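Local coordinates for coat protein (Tobacco streak virus, PDB 4Y6X) that self-assembles into the icosahedral viral capsid and probably binds viral RNA for packaging, here seen as the jelly-roll domain in a domain-swapped dimer, at the interface of chains A and B. Numbering follows the deposited sequence. Chains: chain A/B, Coat protein.

Contact 1: the interface of chains A and B. Residues chain A 56, 155-158, 161; chain B 19, 27-29, 68, 146.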
loop_
_atom_site.group_PDB
_atom_site.type_symbol
_atom_site.label_atom_id
_atom_site.label_comp_id
_atom_site.label_asym_id
_atom_site.label_seq_id
_atom_site.Cartn_x
_atom_site.Cartn_y
_atom_site.Cartn_z
ATOM N N PRO A 56 -2.227 -1.412 6.096
ATOM C CA PRO A 56 -3.507 -1.631 6.815
ATOM C C PRO A 56 -3.441 -2.238 8.237
ATOM O O PRO A 56 -4.261 -1.898 9.062
ATOM C CB PRO A 56 -4.288 -2.557 5.857
ATOM C CG PRO A 56 -3.232 -3.223 5.018
ATOM C CD PRO A 56 -2.125 -2.206 4.857
ATOM N N LEU A 155 -6.908 -10.298 10.096
ATOM C CA LEU A 155 -7.504 -9.211 9.356
ATOM C C LEU A 155 -8.911 -9.631 8.844
ATOM O O LEU A 155 -9.107 -10.747 8.356
ATOM C CB LEU A 155 -6.540 -8.848 8.264
ATOM C CG LEU A 155 -6.738 -7.551 7.557
ATOM C CD1 LEU A 155 -6.664 -6.405 8.551
ATOM C CD2 LEU A 155 -5.686 -7.410 6.469
ATOM N N MET A 156 -9.890 -8.745 8.975
ATOM C CA MET A 156 -11.269 -9.094 8.653
ATOM C C MET A 156 -11.921 -7.823 8.187
ATOM O O MET A 156 -11.694 -6.808 8.821
ATOM C CB MET A 156 -11.994 -9.625 9.903
ATOM C CG MET A 156 -13.060 -10.715 9.644
ATOM S SD MET A 156 -12.581 -12.395 9.130
ATOM C CE MET A 156 -14.112 -13.281 9.445
ATOM N N PRO A 157 -12.798 -7.875 7.147
ATOM C CA PRO A 157 -13.516 -6.627 6.817
ATOM C C PRO A 157 -14.451 -6.184 7.950
ATOM O O PRO A 157 -14.890 -7.009 8.734
ATOM C CB PRO A 157 -14.330 -6.982 5.544
ATOM C CG PRO A 157 -13.765 -8.307 5.062
ATOM C CD PRO A 157 -13.239 -8.989 6.303
ATOM N N PRO A 158 -14.774 -4.894 8.034
ATOM C CA PRO A 158 -15.697 -4.487 9.105
ATOM C C PRO A 158 -17.018 -5.203 8.947
ATOM O O PRO A 158 -17.423 -5.584 7.829
ATOM C CB PRO A 158 -15.893 -2.982 8.886
ATOM C CG PRO A 158 -14.968 -2.549 7.794
ATOM C CD PRO A 158 -14.238 -3.759 7.240
ATOM N N PHE A 161 -19.500 -4.134 6.329
ATOM C CA PHE A 161 -19.056 -3.987 4.956
ATOM C C PHE A 161 -20.085 -4.409 3.898
ATOM O O PHE A 161 -20.186 -3.757 2.825
ATOM C CB PHE A 161 -17.754 -4.673 4.709
ATOM C CG PHE A 161 -17.034 -4.175 3.493
ATOM C CD1 PHE A 161 -17.315 -4.674 2.261
ATOM C CD2 PHE A 161 -16.150 -3.130 3.591
ATOM C CE1 PHE A 161 -16.662 -4.174 1.133
ATOM C CE2 PHE A 161 -15.488 -2.660 2.515
ATOM C CZ PHE A 161 -15.726 -3.194 1.277
ATOM N N LEU B 19 -18.490 -13.104 5.862
ATOM C CA LEU B 19 -17.089 -12.623 5.934
ATOM C C LEU B 19 -16.091 -13.625 6.490
ATOM O O LEU B 19 -14.881 -13.342 6.532
ATOM C CB LEU B 19 -16.962 -11.346 6.751
ATOM C CG LEU B 19 -17.801 -10.157 6.298
ATOM C CD1 LEU B 19 -17.600 -9.028 7.290
ATOM C CD2 LEU B 19 -17.437 -9.719 4.896
ATOM N N TRP B 27 -7.843 -12.556 4.250
ATOM C CA TRP B 27 -8.235 -11.253 3.752
ATOM C C TRP B 27 -7.033 -10.379 3.675
ATOM O O TRP B 27 -6.233 -10.360 4.608
ATOM C CB TRP B 27 -9.250 -10.588 4.673
ATOM C CG TRP B 27 -10.637 -11.188 4.628
ATOM C CD1 TRP B 27 -11.259 -11.902 5.607
ATOM C CD2 TRP B 27 -11.543 -11.126 3.534
ATOM N NE1 TRP B 27 -12.530 -12.245 5.193
ATOM C CE2 TRP B 27 -12.710 -11.817 3.913
ATOM C CE3 TRP B 27 -11.510 -10.486 2.287
ATOM C CZ2 TRP B 27 -13.792 -11.921 3.098
ATOM C CZ3 TRP B 27 -12.564 -10.624 1.463
ATOM C CH2 TRP B 27 -13.712 -11.303 1.865
ATOM N N VAL B 28 -6.904 -9.664 2.569
ATOM C CA VAL B 28 -6.009 -8.552 2.485
ATOM C C VAL B 28 -6.788 -7.367 1.968
ATOM O O VAL B 28 -7.897 -7.524 1.386
ATOM C CB VAL B 28 -4.806 -8.851 1.553
ATOM C CG1 VAL B 28 -3.952 -10.009 2.130
ATOM C CG2 VAL B 28 -5.245 -9.148 0.145
ATOM N N THR B 29 -6.270 -6.155 2.189
ATOM C CA THR B 29 -7.006 -4.959 1.837
ATOM C C THR B 29 -6.046 -3.902 1.426
ATOM O O THR B 29 -4.887 -3.940 1.843
ATOM C CB THR B 29 -7.862 -4.405 3.014
ATOM O OG1 THR B 29 -8.659 -3.277 2.590
ATOM C CG2 THR B 29 -6.987 -3.904 4.210
ATOM N N LEU B 68 -14.388 -7.864 -2.488
ATOM C CA LEU B 68 -15.450 -7.085 -1.880
ATOM C C LEU B 68 -15.245 -5.640 -2.154
ATOM O O LEU B 68 -14.119 -5.109 -1.946
ATOM C CB LEU B 68 -15.450 -7.216 -0.381
ATOM C CG LEU B 68 -16.162 -8.419 0.269
ATOM C CD1 LEU B 68 -16.044 -9.709 -0.460
ATOM C CD2 LEU B 68 -15.770 -8.570 1.735
ATOM N N TRP B 146 -11.293 -5.237 -0.404
ATOM C CA TRP B 146 -10.968 -6.428 0.396
ATOM C C TRP B 146 -10.906 -7.603 -0.572
ATOM O O TRP B 146 -11.801 -7.756 -1.353
ATOM C CB TRP B 146 -12.024 -6.696 1.452
ATOM C CG TRP B 146 -11.935 -5.761 2.518
ATOM C CD1 TRP B 146 -12.573 -4.574 2.604
ATOM C CD2 TRP B 146 -11.110 -5.855 3.678
ATOM N NE1 TRP B 146 -12.208 -3.920 3.755
ATOM C CE2 TRP B 146 -11.334 -4.693 4.447
ATOM C CE3 TRP B 146 -10.260 -6.825 4.175
ATOM C CZ2 TRP B 146 -10.676 -4.436 5.663
ATOM C CZ3 TRP B 146 -9.600 -6.584 5.400
ATOM C CH2 TRP B 146 -9.842 -5.413 6.130
HETATM O O HOH W 1 -7.587 -12.695 7.245
#

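Contact 2: the interface of chains A and B. Residues chain A 18-19, 68-69, 106-110; chain B 160-165.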
loop_
_atom_site.group_PDB
_atom_site.type_symbol
_atom_site.label_atom_id
_atom_site.label_comp_id
_atom_site.label_asym_id
_atom_site.label_seq_id
_atom_site.Cartn_x
_atom_site.Cartn_y
_atom_site.Cartn_z
ATOM N N SER A 18 18.574 -12.696 13.290
ATOM C CA SER A 18 18.350 -11.238 13.451
ATOM C C SER A 18 17.236 -10.723 12.545
ATOM O O SER A 18 16.875 -9.564 12.683
ATOM C CB SER A 18 19.673 -10.402 13.371
ATOM O OG SER A 18 20.314 -10.381 12.100
ATOM N N LEU A 19 16.659 -11.581 11.674
ATOM C CA LEU A 19 15.311 -11.355 11.100
ATOM C C LEU A 19 14.183 -12.105 11.790
ATOM O O LEU A 19 13.006 -11.934 11.425
ATOM C CB LEU A 19 15.254 -11.697 9.619
ATOM C CG LEU A 19 16.234 -10.968 8.710
ATOM C CD1 LEU A 19 16.077 -11.515 7.304
ATOM C CD2 LEU A 19 16.014 -9.471 8.737
ATOM N N LEU A 68 13.685 -1.623 9.228
ATOM C CA LEU A 68 14.773 -2.046 8.367
ATOM C C LEU A 68 14.731 -1.300 7.085
ATOM O O LEU A 68 13.650 -1.213 6.437
ATOM C CB LEU A 68 14.655 -3.500 7.993
ATOM C CG LEU A 68 15.199 -4.570 8.959
ATOM C CD1 LEU A 68 15.005 -4.292 10.407
ATOM C CD2 LEU A 68 14.692 -5.960 8.588
ATOM N N ILE A 69 15.866 -0.708 6.706
ATOM C CA ILE A 69 15.963 -0.118 5.419
ATOM C C ILE A 69 17.180 -0.617 4.670
ATOM O O ILE A 69 18.223 -0.982 5.270
ATOM C CB ILE A 69 15.887 1.376 5.460
ATOM C CG1 ILE A 69 17.083 1.956 6.106
ATOM C CG2 ILE A 69 14.673 1.928 6.232
ATOM C CD1 ILE A 69 17.500 3.133 5.293
ATOM N N TYR A 106 25.229 -1.893 -1.883
ATOM C CA TYR A 106 24.058 -2.089 -1.007
ATOM C C TYR A 106 24.460 -1.790 0.435
ATOM O O TYR A 106 25.449 -2.296 0.942
ATOM C CB TYR A 106 23.520 -3.507 -1.138
ATOM C CG TYR A 106 22.299 -3.740 -0.276
ATOM C CD1 TYR A 106 21.012 -3.343 -0.708
ATOM C CD2 TYR A 106 22.404 -4.355 0.981
ATOM C CE1 TYR A 106 19.879 -3.522 0.070
ATOM C CE2 TYR A 106 21.272 -4.583 1.759
ATOM C CZ TYR A 106 20.002 -4.193 1.294
ATOM O OH TYR A 106 18.879 -4.425 2.038
ATOM N N ARG A 107 23.656 -1.024 1.114
ATOM C CA ARG A 107 23.816 -0.737 2.522
ATOM C C ARG A 107 22.510 -0.977 3.230
ATOM O O ARG A 107 21.431 -0.643 2.721
ATOM C CB ARG A 107 24.197 0.716 2.612
ATOM C CG ARG A 107 24.420 1.273 3.964
ATOM C CD ARG A 107 25.542 0.470 4.539
ATOM N NE ARG A 107 26.462 1.275 5.303
ATOM C CZ ARG A 107 27.085 0.865 6.398
ATOM N NH1 ARG A 107 26.959 -0.386 6.856
ATOM N NH2 ARG A 107 27.856 1.728 7.045
ATOM N N SER A 108 22.552 -1.525 4.421
ATOM C CA SER A 108 21.312 -1.648 5.152
ATOM C C SER A 108 21.465 -1.213 6.586
ATOM O O SER A 108 22.557 -0.957 7.032
ATOM C CB SER A 108 20.825 -3.076 5.071
ATOM O OG SER A 108 21.749 -3.945 5.659
ATOM N N ARG A 109 20.347 -1.037 7.274
ATOM C CA ARG A 109 20.352 -0.599 8.663
ATOM C C ARG A 109 19.092 -1.034 9.353
ATOM O O ARG A 109 18.005 -0.970 8.744
ATOM C CB ARG A 109 20.445 0.936 8.728
ATOM C CG ARG A 109 20.499 1.594 10.100
ATOM C CD ARG A 109 21.832 1.749 10.717
ATOM N NE ARG A 109 21.901 2.952 11.545
ATOM C CZ ARG A 109 21.470 3.064 12.813
ATOM N NH1 ARG A 109 20.916 2.044 13.465
ATOM N NH2 ARG A 109 21.610 4.228 13.451
ATOM N N ASP A 110 19.247 -1.513 10.583
ATOM C CA ASP A 110 18.128 -1.822 11.492
ATOM C C ASP A 110 18.007 -0.754 12.532
ATOM O O ASP A 110 18.949 -0.509 13.257
ATOM C CB ASP A 110 18.468 -3.129 12.198
ATOM N N ASP B 160 18.830 -11.848 2.322
ATOM C CA ASP B 160 19.917 -10.927 2.055
ATOM C C ASP B 160 19.561 -9.461 2.368
ATOM O O ASP B 160 20.283 -8.546 1.959
ATOM C CB ASP B 160 20.424 -11.091 0.604
ATOM C CG ASP B 160 19.305 -11.085 -0.433
ATOM O OD1 ASP B 160 18.106 -11.192 -0.060
ATOM O OD2 ASP B 160 19.637 -10.991 -1.641
ATOM N N PHE B 161 18.510 -9.210 3.151
ATOM C CA PHE B 161 18.180 -7.827 3.437
ATOM C C PHE B 161 19.233 -7.070 4.257
ATOM O O PHE B 161 19.473 -5.859 4.006
ATOM C CB PHE B 161 16.837 -7.690 4.073
ATOM C CG PHE B 161 16.256 -6.313 3.958
ATOM C CD1 PHE B 161 16.572 -5.343 4.856
ATOM C CD2 PHE B 161 15.475 -5.980 2.881
ATOM C CE1 PHE B 161 16.052 -4.056 4.714
ATOM C CE2 PHE B 161 14.939 -4.750 2.750
ATOM C CZ PHE B 161 15.208 -3.782 3.679
ATOM N N LEU B 162 19.857 -7.732 5.225
ATOM C CA LEU B 162 20.768 -7.040 6.122
ATOM C C LEU B 162 22.243 -7.272 5.799
ATOM O O LEU B 162 23.075 -7.124 6.664
ATOM C CB LEU B 162 20.463 -7.354 7.605
ATOM C CG LEU B 162 19.156 -6.811 8.140
ATOM C CD1 LEU B 162 18.873 -7.366 9.535
ATOM C CD2 LEU B 162 19.122 -5.275 8.150
ATOM N N VAL B 163 22.552 -7.582 4.550
ATOM C CA VAL B 163 23.915 -7.459 4.011
ATOM C C VAL B 163 24.399 -6.022 4.243
ATOM O O VAL B 163 23.636 -5.065 4.079
ATOM C CB VAL B 163 23.937 -7.770 2.504
ATOM C CG1 VAL B 163 25.221 -7.254 1.841
ATOM C CG2 VAL B 163 23.758 -9.284 2.267
ATOM N N ASN B 164 25.647 -5.894 4.717
ATOM C CA ASN B 164 26.342 -4.588 4.886
ATOM C C ASN B 164 25.528 -3.669 5.798
ATOM O O ASN B 164 25.201 -2.488 5.435
ATOM C CB ASN B 164 26.613 -3.927 3.508
ATOM C CG ASN B 164 27.657 -2.816 3.589
ATOM O OD1 ASN B 164 28.444 -2.808 4.521
ATOM N ND2 ASN B 164 27.614 -1.831 2.674
ATOM N N GLN B 165 25.185 -4.214 6.977
ATOM C CA GLN B 165 24.424 -3.481 8.012
ATOM C C GLN B 165 25.346 -2.936 9.089
ATOM O O GLN B 165 26.496 -2.692 8.809
ATOM C CB GLN B 165 23.338 -4.329 8.677
ATOM C CG GLN B 165 23.869 -5.133 9.848
ATOM C CD GLN B 165 22.801 -5.958 10.553
ATOM O OE1 GLN B 165 22.752 -7.184 10.398
ATOM N NE2 GLN B 165 21.928 -5.292 11.298
HETATM O O HOH W 2 22.043 -2.199 11.316
HETATM O O HOH W 3 27.391 -0.154 9.657
HETATM O O HOH W 4 22.355 -8.896 12.903
#

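Contact 1: the interface of chains A and B
This patch is an apolar groove in the domain-swapped dimer. The C-terminal arm of chain A, a run of A:Leu155 to A:Pro158, lies across two tryptophans of chain B. B:Trp27 and B:Trp146 stand on strands 25-30 and 145-150.

The main interaction is CH-pi packing. The ring of A:Pro157 wedges between the two indoles. Its CD sits over the five-membered ring of B:Trp27, 3.5 Å from the centroid, and its CG lies over the six-membered ring. On the other side, A:Pro157 CA and CB lie over one face of B:Trp146. The opposite face of that indole carries B:Thr29 CB of its own chain, so the ring is held from both sides.

A:Phe161 meets B:Trp146 edge to face, with planes 79° apart. Its CG is anti to the backbone N (chi1 -160°). The pyrrole edge of B:Trp146 points at the face of A:Phe161, displaced toward CE2, with A:Phe161 CE2 to B:Trp146 CD1 at 3.5 Å. A:Phe161 CE1 also touches B:Leu68 CB. At the far end of the indole, A:Leu155 CG packs on B:Trp146 CZ3 at 3.7 Å.

Polar contacts are few. Water 1 bridges A:Leu155 O, at 2.7 Å, to the backbone N of B:Trp27. Within chain B, the indole N-H of B:Trp27 points in the ring plane at B:Leu19 O. This bond fixes the indole rotation and is nearly straight, NE1 to O 2.9 Å with 163° at the hydrogen.

Contact 2: the interface of chains A and B
The C-terminal tail of chain B, B:Asp160 to B:Gln165, docks here on chain A, mostly through hydrogen bonds to its own backbone carbonyls.

Three carbonyls of the tail are gripped in turn. The phenol of A:Tyr106 gives a hydrogen bond to a lone pair of B:Phe161 O, OH to O 2.5 Å, and this oxygen lies at the edge of the phenol ring, in plane. The same hydroxyl oxygen lies over the centre of the B:Phe161 ring, without a bond to it. A:Ser108 OG donates to B:Val163 O at 2.7 Å from above the carbonyl plane. Its hydroxyl sits between the backbone N and carbonyl carbon (chi1 62°). B:Asn164 O takes two donors: A:Ser108 N at 3.0 Å and A:Arg107 NH1 at 3.1 Å. Both come from above the carbonyl plane. The guanidinium bond is almost straight, 177° at the hydrogen.

One bond runs the other way. The side-chain amide of B:Asn164 points ND2 at a lone pair of A:Tyr106 O, 2.8 Å away and in the amide plane. B:Asn164 is thus held by both its amide and its backbone oxygen.

Waters tie down B:Gln165. Water 2 links its NE2 to A:Asp110 N, water 3 its backbone O to A:Arg107 NH1, and water 4 its OE1 to A:Ser18 OG.

Apolar contacts lie at the start of the tail. B:Phe161 CE1 meets A:Leu68 CB at 3.6 Å. The side chains of B:Leu162 and A:Leu19 run antiparallel past each other, CD1 of the first 3.6 Å from CD2 of the second.

In the fold, 3-10 helix 159-162 and the residues after it lie against strand 107-114 of the partner jelly roll, with strand 63-73 at the edge of the B:Phe161 ring.

The centres of the C-alpha atoms of contact 1 and contact 2 lie about 32 Å apart. They show overlapping stretches of equivalent swapped arms, given from opposite chains, which meet at Phe161. Contact 1 has the arm of chain A on chain B; contact 2 has the end of the chain B arm on chain A. Leu19, Leu68 and Phe161 take part in both, so in each half of the dimer the two patches join. By the two-fold symmetry each arm makes both contacts. The apolar groove and the polar clamp therefore anchor each arm along its length, which fits a reciprocal exchange that ties two subunits together.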